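Local atomic coordinates of vinylacetyl-CoA Delta-isomerase (Nitrosopumilus maritimus SCM1, PDB entry 6VJR), a protein that probably dehydrates 4-hydroxybutyryl-CoA and isomerises vinylacetyl-CoA, using a bound flavin and an iron-sulfur cluster. Residues I327-L332 and S377-D382. Sequence-based numbering, arbitrary orientation.
With FAD (flavin-adenine dinucleotide), chain V.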
ATOM      1  N   ILE A 327      13.206   8.716  -5.422  1.00 11.21           N
ATOM      2  CA  ILE A 327      13.250   8.768  -3.957  1.00 10.95           C
ATOM      3  C   ILE A 327      12.503   7.586  -3.341  1.00 10.43           C
ATOM      4  O   ILE A 327      12.973   6.941  -2.401  1.00 11.45           O
ATOM      5  CB  ILE A 327      12.778  10.120  -3.422  1.00 11.95           C
ATOM      6  CG1 ILE A 327      13.686  11.277  -3.839  1.00 12.93           C
ATOM      7  CG2 ILE A 327      12.576  10.056  -1.922  1.00 13.35           C
ATOM      8  CD1 ILE A 327      13.065  12.662  -3.692  1.00 14.97           C
ATOM      9  N   GLU A 328      11.323   7.272  -3.857  1.00 10.98           N
ATOM     10  CA  GLU A 328      10.574   6.160  -3.296  1.00 11.66           C
ATOM     11  C   GLU A 328      11.358   4.852  -3.416  1.00 11.58           C
ATOM     12  O   GLU A 328      11.370   4.021  -2.520  1.00 11.42           O
ATOM     13  CB  GLU A 328       9.211   6.003  -3.947  1.00 11.99           C
ATOM     14  CG  GLU A 328       8.275   5.054  -3.193  1.00 12.95           C
ATOM     15  CD  GLU A 328       7.880   5.485  -1.775  1.00 14.20           C
ATOM     16  OE1 GLU A 328       7.916   6.713  -1.483  1.00 16.16           O
ATOM     17  OE2 GLU A 328       7.549   4.617  -0.918  1.00 17.29           O
ATOM     18  N   MET A 329      11.891   4.606  -4.609  1.00 12.01           N
ATOM     19  CA  MET A 329      12.633   3.383  -4.864  1.00 11.34           C
ATOM     20  C   MET A 329      13.749   3.321  -3.810  1.00 10.67           C
ATOM     21  O   MET A 329      14.030   2.273  -3.246  1.00 11.17           O
ATOM     22  CB  MET A 329      13.188   3.405  -6.297  1.00 11.76           C
ATOM     23  CG  MET A 329      12.127   3.347  -7.402  1.00 13.12           C
ATOM     24  SD  MET A 329      12.748   3.778  -9.041  1.00 16.18           S
ATOM     25  CE  MET A 329      13.547   2.258  -9.565  1.00 16.85           C
ATOM     26  N   THR A 330      14.428   4.448  -3.634  1.00 11.03           N
ATOM     27  CA  THR A 330      15.572   4.491  -2.722  1.00 10.89           C
ATOM     28  C   THR A 330      15.141   4.185  -1.280  1.00 10.43           C
ATOM     29  O   THR A 330      15.776   3.371  -0.575  1.00 11.69           O
ATOM     30  CB  THR A 330      16.244   5.875  -2.783  1.00 11.98           C
ATOM     31  OG1 THR A 330      16.780   6.092  -4.090  1.00 14.08           O
ATOM     32  CG2 THR A 330      17.363   5.990  -1.791  1.00 12.99           C
ATOM     33  N   HIS A 331      14.027   4.789  -0.858  1.00 10.60           N
ATOM     34  CA  HIS A 331      13.486   4.605   0.483  1.00 10.67           C
ATOM     35  C   HIS A 331      13.120   3.135   0.745  1.00 10.58           C
ATOM     36  O   HIS A 331      13.505   2.536   1.750  1.00 11.44           O
ATOM     37  CB  HIS A 331      12.222   5.465   0.648  1.00 11.41           C
ATOM     38  CG  HIS A 331      11.519   5.140   1.913  1.00 13.28           C
ATOM     39  ND1 HIS A 331      11.999   5.421   3.171  1.00 12.85           N
ATOM     40  CD2 HIS A 331      10.377   4.529   2.092  1.00 14.75           C
ATOM     41  CE1 HIS A 331      11.187   4.884   4.076  1.00 15.22           C
ATOM     42  NE2 HIS A 331      10.143   4.373   3.431  1.00 14.78           N
ATOM     43  N   LEU A 332      12.417   2.511  -0.192  1.00 10.87           N
ATOM     44  CA  LEU A 332      12.045   1.094  -0.021  1.00 11.50           C
ATOM     45  C   LEU A 332      13.286   0.190   0.030  1.00 10.71           C
ATOM     46  O   LEU A 332      13.401  -0.747   0.823  1.00 12.48           O
ATOM     47  CB  LEU A 332      11.120   0.707  -1.167  1.00 11.97           C
ATOM     48  CG  LEU A 332       9.771   1.423  -1.236  1.00 12.51           C
ATOM     49  CD1 LEU A 332       8.980   0.953  -2.437  1.00 14.20           C
ATOM     50  CD2 LEU A 332       8.965   1.164   0.039  1.00 12.86           C
ATOM     51  N   SER A 377      10.444  -2.343  -9.209  0.57 10.09           N
ATOM     52  CA  SER A 377      10.361  -2.718 -10.606  0.57 10.21           C
ATOM     53  C   SER A 377       9.240  -1.979 -11.329  0.57 10.42           C
ATOM     54  O   SER A 377       9.428  -1.528 -12.461  0.57 11.67           O
ATOM     55  CB  SER A 377      10.173  -4.203 -10.719  0.57 11.28           C
ATOM     56  OG  SER A 377      11.336  -4.860 -10.268  0.57 12.29           O
ATOM     57  N   ARG A 378       8.080  -1.873 -10.691  1.00 10.80           N
ATOM     58  CA  ARG A 378       6.950  -1.155 -11.284  1.00 10.67           C
ATOM     59  C   ARG A 378       7.341   0.286 -11.590  1.00 10.00           C
ATOM     60  O   ARG A 378       7.107   0.802 -12.678  1.00 11.63           O
ATOM     61  CB  ARG A 378       5.736  -1.213 -10.368  1.00  9.93           C
ATOM     62  CG  ARG A 378       4.459  -0.695 -11.002  1.00 10.48           C
ATOM     63  CD  ARG A 378       3.292  -0.816 -10.045  1.00 12.22           C
ATOM     64  NE  ARG A 378       3.288   0.185  -8.994  1.00 12.45           N
ATOM     65  CZ  ARG A 378       2.872   1.430  -9.126  1.00 13.16           C
ATOM     66  NH1 ARG A 378       2.166   1.817 -10.195  1.00 14.00           N
ATOM     67  NH2 ARG A 378       3.060   2.251  -8.122  1.00 15.08           N
ATOM     68  N   LEU A 379       7.979   0.950 -10.623  1.00 10.62           N
ATOM     69  CA  LEU A 379       8.369   2.341 -10.779  1.00 11.18           C
ATOM     70  C   LEU A 379       9.411   2.508 -11.882  1.00 11.21           C
ATOM     71  O   LEU A 379       9.392   3.494 -12.615  1.00 12.04           O
ATOM     72  CB  LEU A 379       8.832   2.945  -9.462  1.00 11.59           C
ATOM     73  CG  LEU A 379       7.768   3.019  -8.372  1.00 13.11           C
ATOM     74  CD1 LEU A 379       8.361   3.501  -7.085  1.00 14.99           C
ATOM     75  CD2 LEU A 379       6.580   3.899  -8.791  1.00 15.99           C
ATOM     76  N   ALA A 380      10.380   1.593 -11.934  1.00 11.33           N
ATOM     77  CA  ALA A 380      11.354   1.598 -13.031  1.00 11.72           C
ATOM     78  C   ALA A 380      10.689   1.534 -14.408  1.00 12.34           C
ATOM     79  O   ALA A 380      11.087   2.236 -15.345  1.00 12.45           O
ATOM     80  CB  ALA A 380      12.404   0.506 -12.837  1.00 12.86           C
ATOM     81  N   GLN A 381       9.663   0.701 -14.530  0.57 11.63           N
ATOM     82  CA  GLN A 381       8.979   0.577 -15.808  0.57 12.43           C
ATOM     83  C   GLN A 381       8.212   1.854 -16.126  0.57 12.56           C
ATOM     84  O   GLN A 381       8.161   2.258 -17.279  0.57 13.11           O
ATOM     85  CB  GLN A 381       8.040  -0.620 -15.817  0.57 12.53           C
ATOM     86  CG  GLN A 381       8.778  -1.941 -15.729  0.57 12.18           C
ATOM     87  CD  GLN A 381       7.901  -3.107 -16.120  0.57 12.43           C
ATOM     88  OE1 GLN A 381       6.693  -2.957 -16.382  0.57 12.31           O
ATOM     89  NE2 GLN A 381       8.522  -4.273 -16.229  0.57 12.78           N
ATOM     90  N   ASP A 382       7.609   2.481 -15.119  1.00 12.26           N
ATOM     91  CA  ASP A 382       6.946   3.787 -15.330  1.00 11.58           C
ATOM     92  C   ASP A 382       7.944   4.797 -15.914  1.00 12.15           C
ATOM     93  O   ASP A 382       7.734   5.457 -16.951  1.00 13.73           O
ATOM     94  CB  ASP A 382       6.389   4.288 -14.011  1.00 12.06           C
ATOM     95  CG  ASP A 382       5.679   5.641 -14.010  1.00 13.24           C
ATOM     96  OD1 ASP A 382       5.617   6.326 -15.093  1.00 14.78           O
ATOM     97  OD2 ASP A 382       5.179   6.028 -12.925  1.00 14.80           O
TER
HETATM   98  PA  FAD V 603       7.538   8.342 -22.083  1.00 13.73           P
HETATM   99  O1A FAD V 603       6.660   9.457 -22.502  1.00 14.59           O
HETATM  100  O2A FAD V 603       8.978   8.373 -22.462  1.00 14.44           O
HETATM  101  O5B FAD V 603       7.327   8.196 -20.520  1.00 13.10           O
HETATM  102  C5B FAD V 603       8.420   7.757 -19.674  1.00 12.57           C
HETATM  103  C4B FAD V 603       8.329   8.458 -18.340  1.00 12.81           C
HETATM  104  O4B FAD V 603       8.646   9.853 -18.551  1.00 13.42           O
HETATM  105  C3B FAD V 603       6.933   8.442 -17.665  1.00 12.63           C
HETATM  106  O3B FAD V 603       7.069   8.401 -16.242  1.00 12.85           O
HETATM  107  C2B FAD V 603       6.307   9.789 -18.114  1.00 13.51           C
HETATM  108  O2B FAD V 603       5.307  10.329 -17.269  1.00 13.59           O
HETATM  109  C1B FAD V 603       7.548  10.673 -18.136  1.00 14.14           C
HETATM  110  N9A FAD V 603       7.454  11.836 -19.002  1.00 14.11           N
HETATM  111  C8A FAD V 603       7.454  11.865 -20.372  1.00 14.92           C
HETATM  112  N7A FAD V 603       7.367  13.078 -20.871  1.00 15.74           N
HETATM  113  C5A FAD V 603       7.301  13.904 -19.771  1.00 14.39           C
HETATM  114  C6A FAD V 603       7.224  15.306 -19.650  1.00 16.27           C
HETATM  115  N6A FAD V 603       7.212  16.123 -20.696  1.00 19.68           N
HETATM  116  N1A FAD V 603       7.148  15.830 -18.401  1.00 17.12           N
HETATM  117  C2A FAD V 603       7.187  14.970 -17.373  1.00 17.01           C
HETATM  118  N3A FAD V 603       7.255  13.640 -17.366  1.00 15.96           N
HETATM  119  C4A FAD V 603       7.356  13.153 -18.605  1.00 14.96           C
HETATM  120  N1  FAD V 603       0.138   3.967 -28.561  1.00 15.02           N
HETATM  121  C2  FAD V 603      -0.615   4.041 -29.701  1.00 14.20           C
HETATM  122  O2  FAD V 603      -0.782   5.086 -30.329  1.00 16.57           O
HETATM  123  N3  FAD V 603      -1.213   2.902 -30.195  1.00 15.69           N
HETATM  124  C4  FAD V 603      -1.200   1.645 -29.654  1.00 14.90           C
HETATM  125  O4  FAD V 603      -1.715   0.683 -30.235  1.00 15.79           O
HETATM  126  C4X FAD V 603      -0.344   1.550 -28.517  1.00 14.69           C
HETATM  127  N5  FAD V 603      -0.198   0.344 -27.943  1.00 16.08           N
HETATM  128  C5X FAD V 603       0.767   0.210 -26.967  1.00 14.50           C
HETATM  129  C6  FAD V 603       1.112  -1.054 -26.475  1.00 14.56           C
HETATM  130  C7  FAD V 603       2.132  -1.224 -25.537  1.00 13.79           C
HETATM  131  C7M FAD V 603       2.554  -2.604 -25.100  1.00 15.31           C
HETATM  132  C8  FAD V 603       2.656  -0.104 -24.887  1.00 13.95           C
HETATM  133  C8M FAD V 603       3.741  -0.232 -23.857  1.00 14.26           C
HETATM  134  C9  FAD V 603       2.334   1.152 -25.362  1.00 14.02           C
HETATM  135  C9A FAD V 603       1.384   1.333 -26.392  1.00 13.99           C
HETATM  136  N10 FAD V 603       1.069   2.594 -26.906  1.00 15.13           N
HETATM  137  C10 FAD V 603       0.286   2.751 -28.037  1.00 14.30           C
HETATM  138  C1' FAD V 603       1.911   3.727 -26.493  1.00 15.45           C
HETATM  139  C2' FAD V 603       1.616   4.370 -25.151  1.00 13.18           C
HETATM  140  O2' FAD V 603       0.527   5.267 -25.340  1.00 15.44           O
HETATM  141  C3' FAD V 603       2.856   5.104 -24.674  1.00 13.64           C
HETATM  142  O3' FAD V 603       3.755   4.091 -24.256  1.00 13.54           O
HETATM  143  C4' FAD V 603       2.579   6.142 -23.578  1.00 12.97           C
HETATM  144  O4' FAD V 603       1.881   7.288 -24.051  1.00 16.12           O
HETATM  145  C5' FAD V 603       3.847   6.576 -22.878  1.00 12.87           C
HETATM  146  O5' FAD V 603       4.705   7.199 -23.878  1.00 13.50           O
HETATM  147  P   FAD V 603       6.212   6.690 -24.009  1.00 13.89           P
HETATM  148  O1P FAD V 603       6.243   5.249 -24.204  1.00 13.27           O
HETATM  149  O2P FAD V 603       6.847   7.562 -25.022  1.00 14.13           O
HETATM  150  O3P FAD V 603       6.903   6.956 -22.618  1.00 14.51           O
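Met329 lies alongside Leu379, the two side chains running past each other in opposite directions, with Met329 CG 3.8 Å from Leu379 CD1 and Met329 SD 4.0 Å from Leu379 CB. With CG anti to its carbonyl carbon (chi1 -67°), Met329 runs along Leu379; a bend at chi3 (80°) then lays CE beside Ala380 CB at 3.9 Å. Ile304 and Leu303 of helix 295-314 touch Met329 and Ala380 respectively, on the buried side of the contact. An alanine in place of Met329 would remove CG, SD and CE, and would probably open a gap beside Leu379 and Ala380. Helices 320-345 and 372-384 run nearly antiparallel here (162°) within the helical C-terminal family region, which belongs to the acyl-CoA dehydrogenase clan. The axes of the two segments come within 10.1 Å of each other, bridged by apolar side chains. The looser side belongs to partly exposed Glu328: its CB lies 4.1 Å from Leu379 CD1, while its carboxylate turns from Leu379 to form salt bridges with Arg371 and Arg455 of the second subunit. About one turn past Leu379, Asp382 OD1 accepts a 2.8 Å hydrogen bond from ribose hydroxyl O3B of FAD, and its OD2 forms a salt bridge with Lys325.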